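Local coordinates for ActII protein (PDB 2OPT) that probably acts as a TetR-family transcriptional repressor that binds regulatory DNA, and itself binds the antibiotic actinorhodin and one of its biosynthetic precursors, at residues L6-V12 with S42-V47; C83-R87 with S197-E202; L170-K175 with A189-S194. All coordinates share one frame. Residue numbers count along the deposited sequence, not the author numbering.

Contact 1 (L6-V12 with S42-V47); sequences LTQDRIV and SLYAHV
His-46, Ile-11 and Leu-6 carry most of this contact, giving up 84, 66 and 65 Å² respectively of the 355 Å² buried in total. The first turn of helix 8-22 crosses segment 42-47 of helix 40-47 at -104°, with segment axes 10.0 Å apart; the closest CA pairs are Gln-8 with His-46 (5.7 Å) and Leu-6 with Ser-42 (7.5 Å). Leu-6 is extended (phi/psi -57/141), and Thr-7 is the N-cap, its OG1 accepting from Arg-10 N at 3.1 Å. His-46 (chi1 m, chi2 97°) donates from ND1 to Ser-42 O at 2.9 Å, which fixes its ring beside the incoming chain: Leu-6 C lies over one face, and Gln-8 N is 3.8 Å from His-46 CD2. With chi1 at -119°, between wells, and chi2 p, Leu-6 reaches on with CD2 to Ser-42 OG, 3.9 Å. Ile-11 (m, t) points inward, its CG2 3.7 Å from both Leu-43 CD1 and Val-47 CG1. At the margin water 1 accepts from Gln-8 NE2 (2.7 Å) and donates to His-46 O (2.9 Å). Helix 40-47 lies in the predicted helix-turn-helix and is consistent with the recognition helix of TetR-family proteins; Leu-36 and Met-29 of helix 29-36 and Leu-56 of helix 50-61 extend the apolar cluster. The segments therefore meet by van der Waals packing, apolar around Ile-11 and imidazole against backbone at His-46, with water 1 as the polar bridge.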
loop_
_atom_site.group_PDB
_atom_site.type_symbol
_atom_site.label_atom_id
_atom_site.label_comp_id
_atom_site.label_asym_id
_atom_site.label_seq_id
_atom_site.Cartn_x
_atom_site.Cartn_y
_atom_site.Cartn_z
ATOM N N LEU A 6 27.177 -23.248 -12.589
ATOM C CA LEU A 6 26.148 -22.417 -12.036
ATOM C C LEU A 6 25.104 -23.277 -11.382
ATOM O O LEU A 6 24.715 -24.340 -11.926
ATOM C CB LEU A 6 25.486 -21.674 -13.198
ATOM C CG LEU A 6 25.525 -20.143 -13.225
ATOM C CD1 LEU A 6 26.880 -19.537 -12.891
ATOM C CD2 LEU A 6 25.025 -19.700 -14.562
ATOM N N THR A 7 24.600 -22.812 -10.245
ATOM C CA THR A 7 23.363 -23.348 -9.630
ATOM C C THR A 7 22.389 -22.167 -9.537
ATOM O O THR A 7 22.782 -20.988 -9.607
ATOM C CB THR A 7 23.601 -23.867 -8.198
ATOM O OG1 THR A 7 24.081 -22.790 -7.390
ATOM C CG2 THR A 7 24.646 -24.993 -8.143
ATOM N N GLN A 8 21.120 -22.473 -9.398
ATOM C CA GLN A 8 20.103 -21.452 -9.198
ATOM C C GLN A 8 20.482 -20.607 -7.963
ATOM O O GLN A 8 20.435 -19.392 -8.004
ATOM C CB GLN A 8 18.788 -22.129 -8.942
ATOM C CG GLN A 8 17.668 -21.139 -8.843
ATOM C CD GLN A 8 16.372 -21.810 -8.558
ATOM O OE1 GLN A 8 15.914 -21.830 -7.411
ATOM N NE2 GLN A 8 15.773 -22.393 -9.589
ATOM N N ASP A 9 20.858 -21.252 -6.868
ATOM C CA ASP A 9 21.150 -20.496 -5.644
ATOM C C ASP A 9 22.280 -19.499 -5.823
ATOM O O ASP A 9 22.216 -18.406 -5.250
ATOM C CB ASP A 9 21.465 -21.405 -4.440
ATOM C CG ASP A 9 21.597 -20.595 -3.089
ATOM O OD1 ASP A 9 20.649 -19.802 -2.724
ATOM O OD2 ASP A 9 22.665 -20.765 -2.404
ATOM N N ARG A 10 23.340 -19.872 -6.546
ATOM C CA ARG A 10 24.543 -18.999 -6.609
ATOM C C ARG A 10 24.122 -17.798 -7.441
ATOM O O ARG A 10 24.510 -16.663 -7.221
ATOM C CB ARG A 10 25.701 -19.732 -7.305
ATOM C CG ARG A 10 26.836 -18.829 -7.809
ATOM C CD ARG A 10 27.446 -17.989 -6.698
ATOM N NE ARG A 10 28.022 -18.840 -5.645
ATOM C CZ ARG A 10 28.154 -18.468 -4.369
ATOM N NH1 ARG A 10 28.717 -19.299 -3.477
ATOM N NH2 ARG A 10 27.725 -17.267 -3.992
ATOM N N ILE A 11 23.347 -18.076 -8.442
ATOM C CA ILE A 11 22.856 -17.010 -9.288
ATOM C C ILE A 11 22.012 -15.984 -8.507
ATOM O O ILE A 11 22.159 -14.782 -8.678
ATOM C CB ILE A 11 21.979 -17.582 -10.443
ATOM C CG1 ILE A 11 22.798 -18.462 -11.445
ATOM C CG2 ILE A 11 21.226 -16.401 -11.226
ATOM C CD1 ILE A 11 21.821 -19.298 -12.492
ATOM N N VAL A 12 21.050 -16.479 -7.739
ATOM C CA VAL A 12 20.146 -15.604 -6.977
ATOM C C VAL A 12 20.860 -14.824 -5.909
ATOM O O VAL A 12 20.555 -13.662 -5.677
ATOM C CB VAL A 12 18.892 -16.425 -6.474
ATOM C CG1 VAL A 12 17.945 -15.547 -5.659
ATOM C CG2 VAL A 12 18.155 -16.905 -7.692
ATOM N N SER A 42 23.387 -20.461 -20.179
ATOM C CA SER A 42 23.386 -21.142 -18.890
ATOM C C SER A 42 22.682 -20.314 -17.792
ATOM O O SER A 42 22.058 -20.888 -16.897
ATOM C CB SER A 42 24.814 -21.526 -18.503
ATOM O OG SER A 42 25.572 -20.344 -18.396
ATOM N N LEU A 43 22.720 -18.981 -17.898
ATOM C CA LEU A 43 21.940 -18.114 -17.006
ATOM C C LEU A 43 20.455 -18.283 -17.291
ATOM O O LEU A 43 19.646 -18.505 -16.393
ATOM C CB LEU A 43 22.345 -16.640 -17.177
ATOM C CG LEU A 43 21.607 -15.597 -16.353
ATOM C CD1 LEU A 43 21.815 -15.833 -14.884
ATOM C CD2 LEU A 43 22.058 -14.191 -16.707
ATOM N N TYR A 44 20.084 -18.218 -18.551
ATOM C CA TYR A 44 18.686 -18.341 -18.858
ATOM C C TYR A 44 18.109 -19.771 -18.599
ATOM O O TYR A 44 16.967 -19.904 -18.151
ATOM C CB TYR A 44 18.396 -17.908 -20.295
ATOM C CG TYR A 44 16.929 -17.981 -20.579
ATOM C CD1 TYR A 44 16.333 -19.208 -20.866
ATOM C CD2 TYR A 44 16.112 -16.831 -20.543
ATOM C CE1 TYR A 44 14.962 -19.316 -21.144
ATOM C CE2 TYR A 44 14.718 -16.932 -20.812
ATOM C CZ TYR A 44 14.168 -18.192 -21.090
ATOM O OH TYR A 44 12.819 -18.392 -21.358
ATOM N N ALA A 45 18.869 -20.828 -18.901
ATOM C CA ALA A 45 18.456 -22.205 -18.522
ATOM C C ALA A 45 18.036 -22.293 -17.035
ATOM O O ALA A 45 17.095 -23.003 -16.688
ATOM C CB ALA A 45 19.574 -23.172 -18.786
ATOM N N HIS A 46 18.729 -21.543 -16.175
ATOM C CA HIS A 46 18.575 -21.625 -14.720
ATOM C C HIS A 46 17.546 -20.709 -14.117
ATOM O O HIS A 46 16.887 -21.088 -13.110
ATOM C CB HIS A 46 19.905 -21.356 -13.995
ATOM C CG HIS A 46 20.770 -22.569 -13.866
ATOM N ND1 HIS A 46 21.793 -22.851 -14.745
ATOM C CD2 HIS A 46 20.709 -23.611 -13.013
ATOM C CE1 HIS A 46 22.326 -24.020 -14.435
ATOM N NE2 HIS A 46 21.693 -24.491 -13.381
ATOM N N VAL A 47 17.420 -19.490 -14.644
ATOM C CA VAL A 47 16.536 -18.547 -13.957
ATOM C C VAL A 47 15.554 -17.837 -14.819
ATOM O O VAL A 47 14.727 -17.091 -14.247
ATOM C CB VAL A 47 17.230 -17.478 -13.065
ATOM C CG1 VAL A 47 18.072 -18.135 -11.934
ATOM C CG2 VAL A 47 18.054 -16.508 -13.888
HETATM O O HOH W 1 16.644 -23.648 -11.767
#

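Contact 2 (C83-R87 with S197-E202); sequences CRSLR and SDRRFE
Two salt bridges tie helix 75-92 to the first turns of helix 197-219. Arg-84 grips Glu-202 side-on: its NE donates to Glu-202 OE2 at 3.0 Å and its NH1 to Glu-202 OE1 at 3.2 Å. One turn on, Arg-87 forks onto a single oxygen, NH2 and NH1 lying 2.8 and 3.0 Å from Asp-198 OD1. Both arginines are stretched out, Arg-87 with its first three chi angles t and Arg-84 with m, t, t, so they span a wide gap: the segment axes approach only to 12.3 Å, at 142°, and the nearest CA atoms, those of Arg-84 and Phe-201, are 8.8 Å apart. Phe-201 (chi1 t, chi2 74°) fills that gap. Arg-87 CD sits 3.6 Å from the Phe-201 ring centroid, 5° off the normal, a CH-pi contact over the face. The ring edge meets the other helix, Phe-201 CZ being 3.7 Å from Cys-83 O and Phe-201 CE2 4.0 Å from Arg-84 CG. This roughly antiparallel, wholly helical pair belongs to the TetR-like C-terminal domain, where helix 128-150 is a shared neighbour: Val-142 touches Cys-83 and Phe-201, while the ring of Phe-141 meets that of Phe-201. Arg-200 pairs with Glu-145 and Glu-148 of the same helix, and Arg-199 forms a salt bridge with Glu-129 of the second subunit, so helices 197-219 and 128-150 meet between subunits, consistent with a TetR-type helical-bundle dimer interface.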
loop_
_atom_site.group_PDB
_atom_site.type_symbol
_atom_site.label_atom_id
_atom_site.label_comp_id
_atom_site.label_asym_id
_atom_site.label_seq_id
_atom_site.Cartn_x
_atom_site.Cartn_y
_atom_site.Cartn_z
ATOM N N CYS A 83 5.425 -9.280 12.128
ATOM C CA CYS A 83 5.344 -8.095 11.281
ATOM C C CYS A 83 6.642 -7.297 11.327
ATOM O O CYS A 83 7.100 -6.777 10.310
ATOM C CB CYS A 83 4.169 -7.212 11.705
ATOM S SG CYS A 83 2.547 -7.846 11.223
ATOM N N ARG A 84 7.229 -7.204 12.517
ATOM C CA ARG A 84 8.498 -6.511 12.694
ATOM C C ARG A 84 9.616 -7.221 11.937
ATOM O O ARG A 84 10.533 -6.585 11.418
ATOM C CB ARG A 84 8.849 -6.408 14.179
ATOM C CG ARG A 84 8.048 -5.357 14.936
ATOM C CD ARG A 84 8.551 -5.198 16.364
ATOM N NE ARG A 84 7.528 -4.655 17.252
ATOM C CZ ARG A 84 7.113 -5.250 18.366
ATOM N NH1 ARG A 84 6.178 -4.682 19.116
ATOM N NH2 ARG A 84 7.634 -6.413 18.733
ATOM N N SER A 85 9.528 -8.545 11.877
ATOM C CA SER A 85 10.490 -9.363 11.104
ATOM C C SER A 85 10.446 -9.110 9.595
ATOM O O SER A 85 11.473 -9.002 8.914
ATOM C CB SER A 85 10.236 -10.862 11.379
ATOM O OG SER A 85 11.351 -11.675 10.991
ATOM N N LEU A 86 9.247 -9.008 9.056
ATOM C CA LEU A 86 9.082 -8.637 7.695
ATOM C C LEU A 86 9.618 -7.247 7.408
ATOM O O LEU A 86 10.283 -7.024 6.391
ATOM C CB LEU A 86 7.576 -8.630 7.381
ATOM C CG LEU A 86 7.246 -8.488 5.905
ATOM C CD1 LEU A 86 7.866 -9.562 4.965
ATOM C CD2 LEU A 86 5.730 -8.499 5.759
ATOM N N ARG A 87 9.369 -6.309 8.316
ATOM C CA ARG A 87 9.841 -4.952 8.149
ATOM C C ARG A 87 11.346 -4.918 8.132
ATOM O O ARG A 87 11.953 -4.204 7.353
ATOM C CB ARG A 87 9.285 -4.052 9.283
ATOM C CG ARG A 87 9.815 -2.615 9.244
ATOM C CD ARG A 87 9.506 -1.811 10.546
ATOM N NE ARG A 87 9.773 -0.361 10.407
ATOM C CZ ARG A 87 10.148 0.408 11.409
ATOM N NH1 ARG A 87 10.311 -0.099 12.625
ATOM N NH2 ARG A 87 10.378 1.677 11.194
ATOM N N SER A 197 9.095 6.906 11.269
ATOM C CA SER A 197 8.752 5.571 10.789
ATOM C C SER A 197 8.395 4.567 11.868
ATOM O O SER A 197 7.463 3.799 11.717
ATOM C CB SER A 197 9.895 5.026 9.924
ATOM O OG SER A 197 9.902 5.759 8.701
ATOM N N ASP A 198 9.197 4.504 12.922
ATOM C CA ASP A 198 8.981 3.555 14.004
ATOM C C ASP A 198 7.605 3.800 14.630
ATOM O O ASP A 198 6.837 2.874 14.904
ATOM C CB ASP A 198 10.038 3.760 15.058
ATOM C CG ASP A 198 11.381 3.113 14.704
ATOM O OD1 ASP A 198 11.505 2.467 13.649
ATOM O OD2 ASP A 198 12.338 3.261 15.510
ATOM N N ARG A 199 7.296 5.067 14.828
ATOM C CA ARG A 199 6.094 5.444 15.491
ATOM C C ARG A 199 4.927 5.083 14.603
ATOM O O ARG A 199 4.032 4.439 15.090
ATOM C CB ARG A 199 6.106 6.941 15.833
ATOM C CG ARG A 199 4.900 7.437 16.676
ATOM C CD ARG A 199 4.679 6.607 17.953
ATOM N NE ARG A 199 3.497 7.115 18.656
ATOM C CZ ARG A 199 2.706 6.420 19.475
ATOM N NH1 ARG A 199 2.942 5.137 19.740
ATOM N NH2 ARG A 199 1.664 7.030 20.036
ATOM N N ARG A 200 4.954 5.456 13.314
ATOM C CA ARG A 200 3.865 5.110 12.365
ATOM C C ARG A 200 3.719 3.607 12.307
ATOM O O ARG A 200 2.667 3.072 12.498
ATOM C CB ARG A 200 4.203 5.540 10.935
ATOM C CG ARG A 200 4.263 7.010 10.640
ATOM C CD ARG A 200 4.994 7.275 9.278
ATOM N NE ARG A 200 4.288 6.679 8.148
ATOM C CZ ARG A 200 3.169 7.184 7.618
ATOM N NH1 ARG A 200 2.643 8.301 8.122
ATOM N NH2 ARG A 200 2.565 6.570 6.597
ATOM N N PHE A 201 4.814 2.903 12.108
ATOM C CA PHE A 201 4.741 1.449 12.094
ATOM C C PHE A 201 4.052 0.845 13.338
ATOM O O PHE A 201 3.201 -0.025 13.219
ATOM C CB PHE A 201 6.117 0.821 11.941
ATOM C CG PHE A 201 6.056 -0.634 11.587
ATOM C CD1 PHE A 201 5.703 -1.033 10.327
ATOM C CD2 PHE A 201 6.325 -1.598 12.556
ATOM C CE1 PHE A 201 5.611 -2.376 10.012
ATOM C CE2 PHE A 201 6.254 -2.961 12.256
ATOM C CZ PHE A 201 5.917 -3.345 10.995
ATOM N N GLU A 202 4.428 1.288 14.536
ATOM C CA GLU A 202 3.844 0.664 15.712
ATOM C C GLU A 202 2.370 1.030 15.889
ATOM O O GLU A 202 1.542 0.145 16.165
ATOM C CB GLU A 202 4.690 0.902 16.973
ATOM C CG GLU A 202 6.075 0.176 16.973
ATOM C CD GLU A 202 6.066 -1.374 16.896
ATOM O OE1 GLU A 202 5.232 -2.088 17.526
ATOM O OE2 GLU A 202 6.975 -1.883 16.209
#

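Contact 3 (L170-K175 with A189-S194); sequences LHGYLK and AGPITS
Leu-170 opens the segment in the last part of helix 164-175, which runs at 155° to the short helix 189-194 with segment axes 9.0 Å apart. Its side chain (chi1 t, chi2 p) brings CG to 3.6 Å from Thr-193 OG1. His-171 follows with the largest share on its side, 69 Å², and the closest backbone approach, its CA lying 5.4 Å from that of Ala-189. With chi1 t, its ring reaches across to Gly-190: His-171 CE1 is 3.6 Å from Gly-190 CA, and His-171 CB is 3.4 Å from Thr-193 CG2. His-171 N and Thr-193 OG1 come to 3.4 Å, but the angle is too poor for a hydrogen bond. The two helices pack nearly antiparallel in the TetR-like C-terminal domain, with helix 183-187 in the connection between them. Across the dimer, Leu-106 of the second subunit packs on Leu-170, and Ala-132 of that subunit on Pro-191 and Ile-192. One turn beyond Leu-170, Leu-174 (m, t) points at the partner helix, setting its CB 3.7 Å from Ala-189 CB and its CD1 4.1 Å from Ile-192 CG2. Lys-175 closes the segment with its backbone N 3.7 Å from Ala-189 CB, while the end of its side chain (chi1 t) leads away from the partner helix.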
loop_
_atom_site.group_PDB
_atom_site.type_symbol
_atom_site.label_atom_id
_atom_site.label_comp_id
_atom_site.label_asym_id
_atom_site.label_seq_id
_atom_site.Cartn_x
_atom_site.Cartn_y
_atom_site.Cartn_z
ATOM N N LEU A 170 6.571 21.330 4.464
ATOM C CA LEU A 170 5.154 20.979 4.668
ATOM C C LEU A 170 4.671 21.330 6.089
ATOM O O LEU A 170 3.576 21.882 6.264
ATOM C CB LEU A 170 4.899 19.504 4.334
ATOM C CG LEU A 170 3.460 18.971 4.301
ATOM C CD1 LEU A 170 2.544 19.863 3.458
ATOM C CD2 LEU A 170 3.427 17.540 3.802
ATOM N N HIS A 171 5.502 21.041 7.090
ATOM C CA HIS A 171 5.232 21.429 8.477
ATOM C C HIS A 171 5.030 22.922 8.569
ATOM O O HIS A 171 4.116 23.396 9.240
ATOM C CB HIS A 171 6.383 21.013 9.400
ATOM C CG HIS A 171 6.154 21.334 10.847
ATOM N ND1 HIS A 171 6.067 20.360 11.820
ATOM C CD2 HIS A 171 6.039 22.520 11.495
ATOM C CE1 HIS A 171 5.883 20.928 13.000
ATOM N NE2 HIS A 171 5.855 22.237 12.830
ATOM N N GLY A 172 5.902 23.659 7.892
ATOM C CA GLY A 172 5.909 25.109 7.954
ATOM C C GLY A 172 4.787 25.709 7.153
ATOM O O GLY A 172 4.280 26.764 7.496
ATOM N N TYR A 173 4.398 25.049 6.068
ATOM C CA TYR A 173 3.194 25.461 5.384
ATOM C C TYR A 173 2.000 25.283 6.333
ATOM O O TYR A 173 1.298 26.235 6.625
ATOM C CB TYR A 173 2.988 24.655 4.111
ATOM C CG TYR A 173 1.799 25.112 3.327
ATOM C CD1 TYR A 173 1.746 26.390 2.821
ATOM C CD2 TYR A 173 0.722 24.257 3.081
ATOM C CE1 TYR A 173 0.661 26.825 2.100
ATOM C CE2 TYR A 173 -0.363 24.676 2.350
ATOM C CZ TYR A 173 -0.397 25.964 1.867
ATOM O OH TYR A 173 -1.475 26.423 1.143
ATOM N N LEU A 174 1.777 24.056 6.816
ATOM C CA LEU A 174 0.637 23.757 7.667
ATOM C C LEU A 174 0.653 24.628 8.910
ATOM O O LEU A 174 -0.331 25.294 9.210
ATOM C CB LEU A 174 0.632 22.279 8.056
ATOM C CG LEU A 174 0.272 21.243 7.001
ATOM C CD1 LEU A 174 0.007 19.881 7.700
ATOM C CD2 LEU A 174 -0.917 21.680 6.137
ATOM N N LYS A 175 1.782 24.649 9.613
ATOM C CA LYS A 175 1.878 25.421 10.851
ATOM C C LYS A 175 1.575 26.922 10.694
ATOM O O LYS A 175 0.987 27.528 11.590
ATOM C CB LYS A 175 3.284 25.148 11.544
ATOM C CG LYS A 175 3.758 26.340 12.468
ATOM C CD LYS A 175 4.007 25.894 13.923
ATOM C CE LYS A 175 4.552 27.048 14.770
ATOM N NZ LYS A 175 5.240 26.543 16.012
ATOM N N ALA A 189 -0.079 19.874 12.535
ATOM C CA ALA A 189 1.066 20.069 11.603
ATOM C C ALA A 189 2.229 19.141 11.891
ATOM O O ALA A 189 2.786 18.555 10.966
ATOM C CB ALA A 189 1.553 21.538 11.604
ATOM N N GLY A 190 2.587 19.013 13.172
ATOM C CA GLY A 190 3.656 18.108 13.625
ATOM C C GLY A 190 3.356 16.650 13.266
ATOM O O GLY A 190 4.059 16.062 12.444
ATOM N N PRO A 191 2.295 16.054 13.863
ATOM C CA PRO A 191 1.985 14.653 13.583
ATOM C C PRO A 191 1.786 14.376 12.091
ATOM O O PRO A 191 2.248 13.348 11.602
ATOM C CB PRO A 191 0.666 14.436 14.341
ATOM C CG PRO A 191 0.756 15.413 15.488
ATOM C CD PRO A 191 1.375 16.623 14.866
ATOM N N ILE A 192 1.107 15.275 11.380
ATOM C CA ILE A 192 0.775 15.018 9.989
ATOM C C ILE A 192 2.047 14.996 9.174
ATOM O O ILE A 192 2.157 14.289 8.187
ATOM C CB ILE A 192 -0.209 16.069 9.421
ATOM C CG1 ILE A 192 -1.529 16.018 10.189
ATOM C CG2 ILE A 192 -0.420 15.853 7.930
ATOM C CD1 ILE A 192 -2.535 17.157 9.817
ATOM N N THR A 193 3.040 15.726 9.653
ATOM C CA THR A 193 4.271 15.925 8.924
ATOM C C THR A 193 5.434 15.122 9.520
ATOM O O THR A 193 6.299 14.614 8.790
ATOM C CB THR A 193 4.591 17.413 8.905
ATOM O OG1 THR A 193 4.039 17.983 7.717
ATOM C CG2 THR A 193 6.067 17.650 8.956
ATOM N N SER A 194 5.438 15.019 10.850
ATOM C CA SER A 194 6.558 14.458 11.590
ATOM C C SER A 194 6.593 12.978 11.379
ATOM O O SER A 194 7.521 12.470 10.768
ATOM C CB SER A 194 6.487 14.781 13.113
ATOM O OG SER A 194 6.496 16.197 13.400
#

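The three contacts are spread along an all-helical chain. Contact 1 belongs to the predicted DNA-binding part, whereas contacts 2 and 3 share the TetR-like C-terminal domain. Contacts 1 and 3 lie on opposite sides of the chain's centre, 49 Å between their own centres; contact 2 is intermediate, its centre 34 Å from that of contact 1 and 22 Å from that of contact 3. Nearest atoms of contacts 1 and 2 remain about 16 Å apart, so the two do not touch. Contacts 2 and 3 are sequence neighbours, since helix 197-219 follows helix 189-194, and both touch the second subunit. The chain is ligand-free, so none is placed against a bound effector.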